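Local coordinates for protein alpha-Amylase (Thermotoga maritima, PDB 2B5D) that belongs to glycosyl hydrolase family 57, joining a large alpha/beta domain built round a mostly parallel sheet to a C-terminal bundle of helices, at residues V16-Y21 and V474-N479; I427-D432 and N490-L495; V445-N450 and E503-Y508; F457-S462 and N479-H484. All coordinates share one frame; numbering follows the deposited sequence.

Interaction 1 of 4, residues V16-Y21 and V474-N479; sequences VHHPEY and VQYAEN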
loop_
_atom_site.group_PDB
_atom_site.type_symbol
_atom_site.label_atom_id
_atom_site.label_comp_id
_atom_site.label_asym_id
_atom_site.label_seq_id
_atom_site.Cartn_x
_atom_site.Cartn_y
_atom_site.Cartn_z
ATOM N N VAL A 16 6.710 -8.392 22.126
ATOM C CA VAL A 16 5.463 -8.151 21.432
ATOM C C VAL A 16 4.398 -8.402 22.463
ATOM O O VAL A 16 4.103 -9.556 22.844
ATOM C CB VAL A 16 5.282 -9.087 20.231
ATOM C CG1 VAL A 16 3.802 -9.104 19.806
ATOM C CG2 VAL A 16 6.192 -8.635 19.057
ATOM N N HIS A 17 3.866 -7.313 22.986
ATOM C CA HIS A 17 2.839 -7.455 23.986
ATOM C C HIS A 17 1.687 -6.532 23.630
ATOM O O HIS A 17 1.814 -5.308 23.641
ATOM C CB HIS A 17 3.422 -7.220 25.366
ATOM C CG HIS A 17 2.454 -7.410 26.493
ATOM N ND1 HIS A 17 2.192 -6.416 27.414
ATOM C CD2 HIS A 17 1.718 -8.480 26.869
ATOM C CE1 HIS A 17 1.334 -6.872 28.312
ATOM N NE2 HIS A 17 1.026 -8.120 27.999
ATOM N N HIS A 18 0.577 -7.164 23.253
ATOM C CA HIS A 18 -0.659 -6.469 22.870
ATOM C C HIS A 18 -1.847 -6.871 23.755
ATOM O O HIS A 18 -2.737 -7.636 23.327
ATOM C CB HIS A 18 -0.942 -6.708 21.405
ATOM C CG HIS A 18 0.052 -6.047 20.513
ATOM N ND1 HIS A 18 0.103 -4.681 20.346
ATOM C CD2 HIS A 18 1.067 -6.553 19.779
ATOM C CE1 HIS A 18 1.087 -4.377 19.519
ATOM N NE2 HIS A 18 1.686 -5.496 19.158
ATOM N N PRO A 19 -1.859 -6.358 25.004
ATOM C CA PRO A 19 -2.962 -6.742 25.880
ATOM C C PRO A 19 -4.290 -6.088 25.469
ATOM O O PRO A 19 -5.323 -6.479 25.977
ATOM C CB PRO A 19 -2.502 -6.269 27.255
ATOM C CG PRO A 19 -1.550 -5.188 26.998
ATOM C CD PRO A 19 -0.909 -5.449 25.671
ATOM N N GLU A 20 -4.249 -5.121 24.549
ATOM C CA GLU A 20 -5.479 -4.513 24.014
ATOM C C GLU A 20 -6.326 -5.444 23.121
ATOM O O GLU A 20 -7.483 -5.123 22.858
ATOM C CB GLU A 20 -5.270 -3.107 23.407
ATOM C CG GLU A 20 -4.145 -2.883 22.417
ATOM C CD GLU A 20 -2.765 -2.808 23.062
ATOM O OE1 GLU A 20 -2.249 -3.879 23.416
ATOM O OE2 GLU A 20 -2.183 -1.701 23.197
ATOM N N TYR A 21 -5.754 -6.583 22.692
ATOM C CA TYR A 21 -6.454 -7.632 21.921
ATOM C C TYR A 21 -6.390 -9.017 22.573
ATOM O O TYR A 21 -5.546 -9.279 23.436
ATOM C CB TYR A 21 -5.945 -7.699 20.478
ATOM C CG TYR A 21 -5.921 -6.342 19.810
ATOM C CD1 TYR A 21 -4.721 -5.624 19.681
ATOM C CD2 TYR A 21 -7.102 -5.747 19.354
ATOM C CE1 TYR A 21 -4.685 -4.360 19.078
ATOM C CE2 TYR A 21 -7.088 -4.479 18.754
ATOM C CZ TYR A 21 -5.876 -3.793 18.609
ATOM O OH TYR A 21 -5.859 -2.534 18.021
ATOM N N VAL A 474 9.343 -5.599 6.380
ATOM C CA VAL A 474 9.623 -4.225 6.852
ATOM C C VAL A 474 8.403 -3.309 6.869
ATOM O O VAL A 474 8.282 -2.400 6.044
ATOM N N GLN A 475 7.509 -3.545 7.829
ATOM C CA GLN A 475 6.140 -3.049 7.759
ATOM C C GLN A 475 5.539 -3.016 9.141
ATOM O O GLN A 475 5.283 -1.935 9.666
ATOM N N TYR A 476 5.309 -4.187 9.740
ATOM C CA TYR A 476 5.024 -4.250 11.184
ATOM C C TYR A 476 6.229 -3.691 11.965
ATOM O O TYR A 476 6.061 -3.151 13.068
ATOM C CB TYR A 476 4.687 -5.681 11.650
ATOM C CG TYR A 476 4.577 -5.833 13.166
ATOM C CD1 TYR A 476 3.403 -5.483 13.850
ATOM C CD2 TYR A 476 5.656 -6.312 13.922
ATOM C CE1 TYR A 476 3.303 -5.615 15.254
ATOM C CE2 TYR A 476 5.565 -6.453 15.325
ATOM C CZ TYR A 476 4.390 -6.103 15.977
ATOM O OH TYR A 476 4.316 -6.230 17.347
ATOM N N ALA A 477 7.415 -3.796 11.351
ATOM C CA ALA A 477 8.700 -3.459 11.964
ATOM C C ALA A 477 8.937 -1.946 12.104
ATOM O O ALA A 477 9.157 -1.445 13.213
ATOM C CB ALA A 477 9.843 -4.117 11.187
ATOM N N GLU A 478 8.899 -1.219 10.987
ATOM C CA GLU A 478 9.128 0.218 11.035
ATOM C C GLU A 478 7.925 0.904 11.653
ATOM O O GLU A 478 8.040 1.989 12.218
ATOM C CB GLU A 478 9.494 0.781 9.660
ATOM C CG GLU A 478 11.007 0.739 9.414
ATOM C CD GLU A 478 11.442 1.452 8.123
ATOM O OE1 GLU A 478 12.119 0.803 7.268
ATOM O OE2 GLU A 478 11.110 2.662 7.968
ATOM N N ASN A 479 6.784 0.236 11.570
ATOM C CA ASN A 479 5.622 0.608 12.351
ATOM C C ASN A 479 5.871 0.470 13.862
ATOM O O ASN A 479 5.535 1.374 14.607
ATOM C CB ASN A 479 4.390 -0.187 11.907
ATOM C CG ASN A 479 3.789 0.328 10.565
ATOM O OD1 ASN A 479 4.429 1.090 9.808
ATOM N ND2 ASN A 479 2.553 -0.107 10.271
#
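His18 and Tyr476 reach for each other from opposite directions, one from a loop and the other from a helix, and meet through a single polar contact. The phenol oxygen Tyr476 OH sits 3.3 Å from His18 NE2, in the plane of the imidazole and at its edge, and the angle of 166° makes the hydrogen bond nearly straight; either group could be the donor. The nearest CA atoms, those of Val16 and Tyr476, are 11.0 Å apart, and the long tyrosine side chain covers the distance because its CG stands anti to the backbone N (chi1 172°) and sends the ring out from the helix. Both Val16 methyls lie close to the same oxygen, CG2 at 3.5 Å and CG1 at 3.8 Å from Tyr476 OH. The imidazole is also held from elsewhere, since Phe24 stacks on it. The contact ties the loop between strand 3-11 and helix 27-47, within the family 57 region, to the start of helix 473-496 in the C-terminal helical region, while farther along the loop Glu20 bonds to Tyr507 of helix 502-511.

Interaction 2 of 4, residues I427-D432 and N490-L495; sequences IERMID and NLYDQL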
loop_
_atom_site.group_PDB
_atom_site.type_symbol
_atom_site.label_atom_id
_atom_site.label_comp_id
_atom_site.label_asym_id
_atom_site.label_seq_id
_atom_site.Cartn_x
_atom_site.Cartn_y
_atom_site.Cartn_z
ATOM N N ILE A 427 18.106 9.729 22.659
ATOM C CA ILE A 427 19.186 9.220 23.535
ATOM C C ILE A 427 19.751 10.416 24.258
ATOM O O ILE A 427 19.885 10.361 25.475
ATOM C CB ILE A 427 20.350 8.460 22.741
ATOM C CG1 ILE A 427 19.829 7.194 22.044
ATOM C CG2 ILE A 427 21.531 8.065 23.662
ATOM C CD1 ILE A 427 20.681 6.745 20.908
ATOM N N GLU A 428 20.076 11.468 23.478
ATOM C CA GLU A 428 20.567 12.749 23.967
ATOM C C GLU A 428 19.614 13.351 25.004
ATOM O O GLU A 428 20.066 13.791 26.066
ATOM C CB GLU A 428 20.829 13.756 22.814
ATOM C CG GLU A 428 22.071 13.409 21.968
ATOM C CD GLU A 428 22.808 14.660 21.347
ATOM O OE1 GLU A 428 24.024 14.541 21.010
ATOM O OE2 GLU A 428 22.175 15.749 21.186
ATOM N N ARG A 429 18.310 13.338 24.729
ATOM C CA ARG A 429 17.341 13.868 25.682
ATOM C C ARG A 429 17.234 12.988 26.894
ATOM O O ARG A 429 17.095 13.479 27.994
ATOM C CB ARG A 429 15.931 14.023 25.073
ATOM C CG ARG A 429 15.640 15.397 24.526
ATOM C CD ARG A 429 15.419 15.372 23.017
ATOM N NE ARG A 429 14.067 14.935 22.644
ATOM C CZ ARG A 429 13.257 15.603 21.812
ATOM N NH1 ARG A 429 12.051 15.118 21.532
ATOM N NH2 ARG A 429 13.653 16.744 21.241
ATOM N N MET A 430 17.231 11.676 26.687
ATOM C CA MET A 430 17.098 10.723 27.809
ATOM C C MET A 430 18.210 10.888 28.859
ATOM O O MET A 430 17.979 10.659 30.063
ATOM C CB MET A 430 17.109 9.287 27.291
ATOM C CG MET A 430 16.847 8.243 28.365
ATOM S SD MET A 430 15.107 8.301 28.894
ATOM C CE MET A 430 15.154 7.981 30.642
ATOM N N ILE A 431 19.400 11.275 28.383
ATOM C CA ILE A 431 20.593 11.362 29.206
ATOM C C ILE A 431 20.513 12.636 30.033
ATOM O O ILE A 431 20.622 12.571 31.254
ATOM C CB ILE A 431 21.910 11.301 28.377
ATOM C CG1 ILE A 431 22.170 9.881 27.855
ATOM C CG2 ILE A 431 23.097 11.670 29.243
ATOM C CD1 ILE A 431 22.995 9.852 26.598
ATOM N N ASP A 432 20.312 13.775 29.356
ATOM C CA ASP A 432 19.930 15.048 29.985
ATOM C C ASP A 432 18.939 14.893 31.110
ATOM O O ASP A 432 19.214 15.270 32.225
ATOM C CB ASP A 432 19.324 15.984 28.964
ATOM C CG ASP A 432 20.339 16.518 28.013
ATOM O OD1 ASP A 432 21.478 16.037 28.047
ATOM O OD2 ASP A 432 20.014 17.411 27.213
ATOM N N ASN A 490 5.709 11.755 23.219
ATOM C CA ASN A 490 4.563 12.117 24.020
ATOM C C ASN A 490 4.936 12.283 25.463
ATOM O O ASN A 490 4.575 13.277 26.075
ATOM C CB ASN A 490 3.430 11.093 23.904
ATOM C CG ASN A 490 2.719 11.170 22.574
ATOM O OD1 ASN A 490 2.850 12.148 21.833
ATOM N ND2 ASN A 490 1.998 10.112 22.240
ATOM N N LEU A 491 5.646 11.317 26.029
ATOM C CA LEU A 491 6.026 11.460 27.436
ATOM C C LEU A 491 7.002 12.617 27.629
ATOM O O LEU A 491 6.947 13.332 28.627
ATOM C CB LEU A 491 6.595 10.174 27.992
ATOM C CG LEU A 491 5.714 8.954 27.909
ATOM C CD1 LEU A 491 6.613 7.720 27.802
ATOM C CD2 LEU A 491 4.796 8.871 29.093
ATOM N N TYR A 492 7.894 12.799 26.670
ATOM C CA TYR A 492 8.886 13.844 26.764
ATOM C C TYR A 492 8.177 15.177 26.857
ATOM O O TYR A 492 8.526 16.020 27.708
ATOM C CB TYR A 492 9.822 13.813 25.555
ATOM C CG TYR A 492 10.789 14.956 25.512
ATOM C CD1 TYR A 492 11.918 14.966 26.340
ATOM C CD2 TYR A 492 10.580 16.054 24.661
ATOM C CE1 TYR A 492 12.822 16.030 26.319
ATOM C CE2 TYR A 492 11.467 17.130 24.635
ATOM C CZ TYR A 492 12.590 17.112 25.474
ATOM O OH TYR A 492 13.502 18.160 25.458
ATOM N N ASP A 493 7.194 15.366 25.977
ATOM C CA ASP A 493 6.408 16.584 25.943
ATOM C C ASP A 493 5.607 16.871 27.206
ATOM O O ASP A 493 5.610 17.986 27.696
ATOM C CB ASP A 493 5.497 16.553 24.742
ATOM C CG ASP A 493 6.245 16.809 23.493
ATOM O OD1 ASP A 493 7.429 17.244 23.607
ATOM O OD2 ASP A 493 5.666 16.575 22.410
ATOM N N GLN A 494 4.951 15.859 27.744
ATOM C CA GLN A 494 4.236 16.051 28.983
ATOM C C GLN A 494 5.177 16.450 30.130
ATOM O O GLN A 494 4.808 17.265 30.966
ATOM C CB GLN A 494 3.459 14.801 29.339
ATOM C CG GLN A 494 2.501 14.433 28.248
ATOM C CD GLN A 494 1.772 13.147 28.506
ATOM O OE1 GLN A 494 1.003 12.698 27.667
ATOM N NE2 GLN A 494 1.996 12.544 29.666
ATOM N N LEU A 495 6.387 15.888 30.148
ATOM C CA LEU A 495 7.294 16.075 31.265
ATOM C C LEU A 495 7.836 17.475 31.221
ATOM O O LEU A 495 7.742 18.207 32.192
ATOM C CB LEU A 495 8.448 15.065 31.236
ATOM C CG LEU A 495 9.335 15.016 32.493
ATOM C CD1 LEU A 495 8.546 14.565 33.737
ATOM C CD2 LEU A 495 10.452 14.053 32.243
#
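The helical segments 427-432 and 490-495 come nearest at Arg429 and Tyr492, whose CA atoms are 8.5 Å apart. Arg429 fills the space between them by folding its chain: bends at chi2 and chi3 turn the guanidinium so that it lies flat on the phenol ring. The two planes differ by only 10°, and Arg429 CZ stands 4.0 Å from the centroid of the Tyr492 ring, 24° off the ring normal, which makes this a stacked cation-pi pair. Arg429 NH1 lies toward the CD2 rim of the ring, 3.6 Å from Tyr492 CD2; over the same face, toward the opposite rim, Arg429 CG lies 3.4 Å from Tyr492 CE1. The aliphatic stem and the charged head of one arginine thus share a single face of the tyrosine, the two side chains crossing at about a right angle. The pair lies at the surface of the C-terminal helical bundle, a region related to that of 1,4-alpha-glucan branching enzymes, and joins helix 418-436 to helix 473-496. From the guanidinium, NH2 makes a long, weak ion pair with Glu425, one turn earlier on helix 418-436, while Arg429 NE is buried by the contact and has no partner in the model. Leu489 also touches the arginine, and Met452 of helix 443-458 touches the tyrosine.

Interaction 3 of 4, residues V445-N450 and E503-Y508; sequences VERVLN and EMLRYY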
loop_
_atom_site.group_PDB
_atom_site.type_symbol
_atom_site.label_atom_id
_atom_site.label_comp_id
_atom_site.label_asym_id
_atom_site.label_seq_id
_atom_site.Cartn_x
_atom_site.Cartn_y
_atom_site.Cartn_z
ATOM N N VAL A 445 7.311 11.615 38.069
ATOM C CA VAL A 445 8.417 11.928 37.160
ATOM C C VAL A 445 9.281 10.693 36.870
ATOM O O VAL A 445 9.778 10.515 35.754
ATOM C CB VAL A 445 9.293 13.039 37.743
ATOM C CG1 VAL A 445 10.644 13.073 37.089
ATOM C CG2 VAL A 445 8.611 14.391 37.568
ATOM N N GLU A 446 9.402 9.845 37.883
ATOM C CA GLU A 446 10.204 8.657 37.854
ATOM C C GLU A 446 9.543 7.598 36.984
ATOM O O GLU A 446 10.194 7.031 36.111
ATOM C CB GLU A 446 10.415 8.126 39.274
ATOM C CG GLU A 446 11.716 7.324 39.430
ATOM C CD GLU A 446 11.652 6.253 40.521
ATOM O OE1 GLU A 446 10.540 5.987 41.031
ATOM O OE2 GLU A 446 12.705 5.653 40.841
ATOM N N ARG A 447 8.263 7.329 37.241
ATOM C CA ARG A 447 7.434 6.522 36.346
ATOM C C ARG A 447 7.504 6.983 34.867
ATOM O O ARG A 447 7.595 6.155 33.943
ATOM C CB ARG A 447 6.018 6.481 36.861
ATOM C CG ARG A 447 5.847 5.523 38.024
ATOM C CD ARG A 447 4.421 5.632 38.624
ATOM N NE ARG A 447 3.392 5.262 37.651
ATOM C CZ ARG A 447 2.176 5.800 37.573
ATOM N NH1 ARG A 447 1.810 6.765 38.401
ATOM N NH2 ARG A 447 1.327 5.376 36.643
ATOM N N VAL A 448 7.544 8.293 34.658
ATOM C CA VAL A 448 7.573 8.842 33.312
ATOM C C VAL A 448 8.924 8.582 32.653
ATOM O O VAL A 448 9.020 8.175 31.476
ATOM C CB VAL A 448 7.226 10.353 33.336
ATOM C CG1 VAL A 448 7.562 11.075 32.039
ATOM C CG2 VAL A 448 5.715 10.543 33.697
ATOM N N LEU A 449 9.977 8.830 33.415
ATOM C CA LEU A 449 11.316 8.654 32.930
ATOM C C LEU A 449 11.609 7.167 32.705
ATOM O O LEU A 449 12.222 6.795 31.707
ATOM C CB LEU A 449 12.294 9.327 33.891
ATOM C CG LEU A 449 12.360 10.849 33.697
ATOM C CD1 LEU A 449 13.237 11.511 34.774
ATOM C CD2 LEU A 449 12.831 11.283 32.303
ATOM N N ASN A 450 11.121 6.321 33.602
ATOM C CA ASN A 450 11.231 4.887 33.440
ATOM C C ASN A 450 10.541 4.340 32.168
ATOM O O ASN A 450 11.035 3.402 31.547
ATOM C CB ASN A 450 10.638 4.180 34.654
ATOM C CG ASN A 450 11.544 4.199 35.874
ATOM O OD1 ASN A 450 11.163 3.674 36.926
ATOM N ND2 ASN A 450 12.727 4.787 35.754
ATOM N N GLU A 503 -3.223 9.021 32.725
ATOM C CA GLU A 503 -3.995 7.932 32.135
ATOM C C GLU A 503 -3.292 7.349 30.910
ATOM O O GLU A 503 -3.299 6.130 30.708
ATOM C CB GLU A 503 -5.405 8.419 31.766
ATOM C CG GLU A 503 -6.302 8.674 32.972
ATOM C CD GLU A 503 -7.780 8.535 32.615
ATOM O OE1 GLU A 503 -8.332 7.417 32.829
ATOM O OE2 GLU A 503 -8.366 9.534 32.102
ATOM N N MET A 504 -2.732 8.239 30.088
ATOM C CA MET A 504 -1.885 7.860 28.981
ATOM C C MET A 504 -0.642 7.105 29.499
ATOM O O MET A 504 -0.326 6.039 29.004
ATOM C CB MET A 504 -1.442 9.091 28.176
ATOM C CG MET A 504 -0.737 8.703 26.874
ATOM S SD MET A 504 0.236 10.049 26.138
ATOM C CE MET A 504 -1.080 11.076 25.473
ATOM N N LEU A 505 0.037 7.656 30.504
ATOM C CA LEU A 505 1.196 6.996 31.122
ATOM C C LEU A 505 0.867 5.593 31.601
ATOM O O LEU A 505 1.632 4.666 31.375
ATOM C CB LEU A 505 1.783 7.823 32.273
ATOM C CG LEU A 505 2.895 7.143 33.115
ATOM C CD1 LEU A 505 4.184 6.882 32.310
ATOM C CD2 LEU A 505 3.181 7.988 34.341
ATOM N N ARG A 506 -0.281 5.422 32.232
ATOM C CA ARG A 506 -0.685 4.095 32.680
ATOM C C ARG A 506 -0.991 3.194 31.494
ATOM O O ARG A 506 -0.940 1.964 31.598
ATOM C CB ARG A 506 -1.949 4.186 33.523
ATOM C CG ARG A 506 -1.770 4.758 34.889
ATOM C CD ARG A 506 -2.849 4.166 35.811
ATOM N NE ARG A 506 -4.189 4.528 35.359
ATOM C CZ ARG A 506 -4.768 5.711 35.568
ATOM N NH1 ARG A 506 -5.999 5.929 35.092
ATOM N NH2 ARG A 506 -4.128 6.681 36.242
ATOM N N TYR A 507 -1.377 3.805 30.379
ATOM C CA TYR A 507 -1.722 3.004 29.216
ATOM C C TYR A 507 -0.388 2.411 28.736
ATOM O O TYR A 507 -0.226 1.195 28.713
ATOM C CB TYR A 507 -2.471 3.813 28.136
ATOM C CG TYR A 507 -2.443 3.096 26.813
ATOM C CD1 TYR A 507 -2.956 1.808 26.709
ATOM C CD2 TYR A 507 -1.861 3.679 25.680
ATOM C CE1 TYR A 507 -2.880 1.086 25.523
ATOM C CE2 TYR A 507 -1.784 2.966 24.482
ATOM C CZ TYR A 507 -2.293 1.672 24.414
ATOM O OH TYR A 507 -2.259 0.949 23.250
ATOM N N TYR A 508 0.565 3.283 28.426
ATOM C CA TYR A 508 1.953 2.911 28.134
ATOM C C TYR A 508 2.611 1.915 29.109
ATOM O O TYR A 508 3.240 0.936 28.675
ATOM C CB TYR A 508 2.808 4.173 28.075
ATOM C CG TYR A 508 2.476 5.102 26.935
ATOM C CD1 TYR A 508 3.132 6.303 26.823
ATOM C CD2 TYR A 508 1.498 4.787 25.980
ATOM C CE1 TYR A 508 2.888 7.175 25.795
ATOM C CE2 TYR A 508 1.211 5.678 24.911
ATOM C CZ TYR A 508 1.915 6.885 24.844
ATOM O OH TYR A 508 1.715 7.823 23.832
#
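Helix-to-helix packing in the C-terminal helical bundle supplies this contact, in which segments 445-450 and 503-508 cross at 44° with their axes 10.6 Å apart. Leu505 bridges the gap. A trans first torsion carries its branch outward from helix 502-511, and the two methyls are split between different partners. CD1 of Leu505 approaches the backbone of the facing helix, 3.9 Å from Arg447 O. CD2 of Leu505 meets the methyl Val448 CG2 at 3.7 Å and also sits over one face of the Arg447 guanidinium, displaced toward its rim. The arginine thus lays a flat, charged group over an apolar side chain at the margin of the contact, while its polar end is turned to Glu509, with which NH2 forms a salt bridge. Leu444 and Gln451 of helix 443-458 also touch Leu505. The neighbouring Arg506 takes part through its aliphatic stem, its own guanidinium being drawn along the helix to a salt bridge with Glu503. That stem reaches the Arg447 guanidinium in its plane and at its edge, where Arg506 CG lies 3.6 Å from Arg447 NH2.

Interaction 4 of 4, residues F457-S462 and N479-H484; sequences FLAQSS and NRTKLH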
loop_
_atom_site.group_PDB
_atom_site.type_symbol
_atom_site.label_atom_id
_atom_site.label_comp_id
_atom_site.label_asym_id
_atom_site.label_seq_id
_atom_site.Cartn_x
_atom_site.Cartn_y
_atom_site.Cartn_z
ATOM N N PHE A 457 14.298 1.794 24.426
ATOM C CA PHE A 457 14.942 0.523 24.289
ATOM C C PHE A 457 14.130 -0.280 23.246
ATOM O O PHE A 457 14.667 -0.977 22.405
ATOM C CB PHE A 457 14.926 -0.230 25.636
ATOM C CG PHE A 457 16.145 0.022 26.538
ATOM C CD1 PHE A 457 16.239 -0.623 27.768
ATOM C CD2 PHE A 457 17.161 0.912 26.183
ATOM C CE1 PHE A 457 17.333 -0.411 28.632
ATOM C CE2 PHE A 457 18.269 1.110 27.039
ATOM C CZ PHE A 457 18.356 0.462 28.237
ATOM N N LEU A 458 12.820 -0.241 23.407
ATOM C CA LEU A 458 11.883 -0.922 22.516
ATOM C C LEU A 458 12.082 -0.439 21.077
ATOM O O LEU A 458 12.193 -1.251 20.183
ATOM C CB LEU A 458 10.478 -0.706 23.037
ATOM C CG LEU A 458 9.668 -1.839 23.692
ATOM C CD1 LEU A 458 10.321 -3.142 24.014
ATOM C CD2 LEU A 458 8.666 -1.356 24.811
ATOM N N ALA A 459 12.211 0.861 20.864
ATOM C CA ALA A 459 12.614 1.376 19.545
ATOM C C ALA A 459 13.990 0.948 18.995
ATOM O O ALA A 459 14.263 1.207 17.791
ATOM C CB ALA A 459 12.550 2.921 19.536
ATOM N N GLN A 460 14.876 0.424 19.875
ATOM C CA GLN A 460 16.230 -0.008 19.503
ATOM C C GLN A 460 16.309 -1.458 19.032
ATOM O O GLN A 460 17.295 -1.820 18.391
ATOM C CB GLN A 460 17.232 0.178 20.678
ATOM C CG GLN A 460 17.624 1.628 20.951
ATOM C CD GLN A 460 18.548 1.788 22.169
ATOM O OE1 GLN A 460 18.316 1.228 23.254
ATOM N NE2 GLN A 460 19.632 2.500 21.966
ATOM N N SER A 461 15.330 -2.293 19.402
ATOM C CA SER A 461 15.278 -3.673 18.932
ATOM C C SER A 461 15.795 -3.819 17.497
ATOM O O SER A 461 15.317 -3.124 16.586
ATOM C CB SER A 461 13.860 -4.211 19.006
ATOM O OG SER A 461 13.332 -4.063 20.312
ATOM N N SER A 462 16.786 -4.708 17.320
ATOM C CA SER A 462 17.437 -4.925 16.013
ATOM C C SER A 462 16.450 -5.601 15.049
ATOM O O SER A 462 16.428 -5.322 13.836
ATOM C CB SER A 462 18.694 -5.787 16.145
ATOM O OG SER A 462 18.294 -7.057 16.627
ATOM N N ASN A 479 6.784 0.236 11.570
ATOM C CA ASN A 479 5.622 0.608 12.351
ATOM C C ASN A 479 5.871 0.470 13.862
ATOM O O ASN A 479 5.535 1.374 14.607
ATOM C CB ASN A 479 4.390 -0.187 11.907
ATOM C CG ASN A 479 3.789 0.328 10.565
ATOM O OD1 ASN A 479 4.429 1.090 9.808
ATOM N ND2 ASN A 479 2.553 -0.107 10.271
ATOM N N ARG A 480 6.445 -0.659 14.299
ATOM C CA ARG A 480 6.938 -0.817 15.677
ATOM C C ARG A 480 7.859 0.303 16.128
ATOM O O ARG A 480 7.634 0.899 17.166
ATOM C CB ARG A 480 7.659 -2.141 15.881
ATOM C CG ARG A 480 6.731 -3.258 16.220
ATOM C CD ARG A 480 5.870 -2.889 17.393
ATOM N NE ARG A 480 6.484 -3.361 18.632
ATOM C CZ ARG A 480 5.859 -3.430 19.812
ATOM N NH1 ARG A 480 4.577 -3.038 19.930
ATOM N NH2 ARG A 480 6.527 -3.882 20.880
ATOM N N THR A 481 8.883 0.584 15.338
ATOM C CA THR A 481 9.885 1.548 15.742
ATOM C C THR A 481 9.248 2.907 15.984
ATOM O O THR A 481 9.325 3.423 17.086
ATOM C CB THR A 481 11.071 1.619 14.745
ATOM O OG1 THR A 481 11.742 0.351 14.736
ATOM C CG2 THR A 481 12.097 2.688 15.177
ATOM N N LYS A 482 8.593 3.446 14.962
ATOM C CA LYS A 482 7.844 4.714 15.027
ATOM C C LYS A 482 6.792 4.763 16.133
ATOM O O LYS A 482 6.634 5.785 16.802
ATOM C CB LYS A 482 7.206 5.019 13.668
ATOM C CG LYS A 482 8.267 5.077 12.538
ATOM C CD LYS A 482 7.664 5.480 11.190
ATOM C CE LYS A 482 8.765 5.665 10.118
ATOM N NZ LYS A 482 8.206 6.154 8.776
ATOM N N LEU A 483 6.101 3.667 16.366
ATOM C CA LEU A 483 5.186 3.617 17.495
ATOM C C LEU A 483 5.911 3.947 18.845
ATOM O O LEU A 483 5.485 4.814 19.595
ATOM C CB LEU A 483 4.508 2.256 17.529
ATOM C CG LEU A 483 3.557 1.930 18.679
ATOM C CD1 LEU A 483 2.402 2.920 18.670
ATOM C CD2 LEU A 483 3.057 0.549 18.463
ATOM N N HIS A 484 7.027 3.276 19.124
ATOM C CA HIS A 484 7.825 3.586 20.306
ATOM C C HIS A 484 8.491 4.955 20.267
ATOM O O HIS A 484 8.584 5.602 21.298
ATOM C CB HIS A 484 8.807 2.438 20.571
ATOM C CG HIS A 484 8.106 1.160 20.874
ATOM N ND1 HIS A 484 8.173 0.054 20.050
ATOM C CD2 HIS A 484 7.238 0.841 21.852
ATOM C CE1 HIS A 484 7.423 -0.919 20.549
ATOM N NE2 HIS A 484 6.850 -0.467 21.651
#
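Leu458, close to the end of helix 443-458, meets His484 through CB, CG and one of its methyls, CD2. Its CB stands over the centre of the imidazole, 3.7 Å from the centroid of the His484 ring and 6° off the normal, a CH-pi contact. Leu458 CG and CD2 follow the same face of the ring. His484 offers that face because its CG lies anti to the carbonyl carbon (chi1 -63°), which swings the ring alongside the leucine. At Ala459 the backbones draw close, the CA atoms of Ala459 and Thr481 being 4.7 Å apart, in keeping with the small side chain of Ala459. Ala459 CB packs 3.9 Å from His484 CB, and its carbonyl oxygen faces the threonine methyl, Ala459 O to Thr481 CG2 being 3.7 Å. Leu423 of helix 418-436 touches the Ala459 methyl as well. A type I turn from Leu458 to Ser461 then leads the chain away. Gln460 points away from helix 473-496 and bonds to Gln162, and Ser462 bonds to the backbone of His146, so residues 460-462 join the helical bundle to the family 57 region. Across the two segments the contact rests on van der Waals packing and one CH-pi interaction, consistent with a fit governed by shape, with a ring face turned to the leucine.

Overall arrangement
Depth separates the four contacts. Interaction 4 is buried, held by packing and a CH-pi contact; interactions 1 and 3 are partly buried, the first built on a hydrogen bond and the other on methyl packing edged by arginines; interaction 2 is a surface cation-pi stack. Helix 473-496 serves interactions 1, 4 and 2 in that order along its length, whereas interaction 3 joins its chain neighbours 443-458 and 502-511. Only interaction 1 draws a segment from the family 57 part; the others lie within the C-terminal helical part. Interactions 2 and 3 touch through Asn490 and Tyr508, and interactions 1 and 4, which share Asn479, where His18 packs on Arg480.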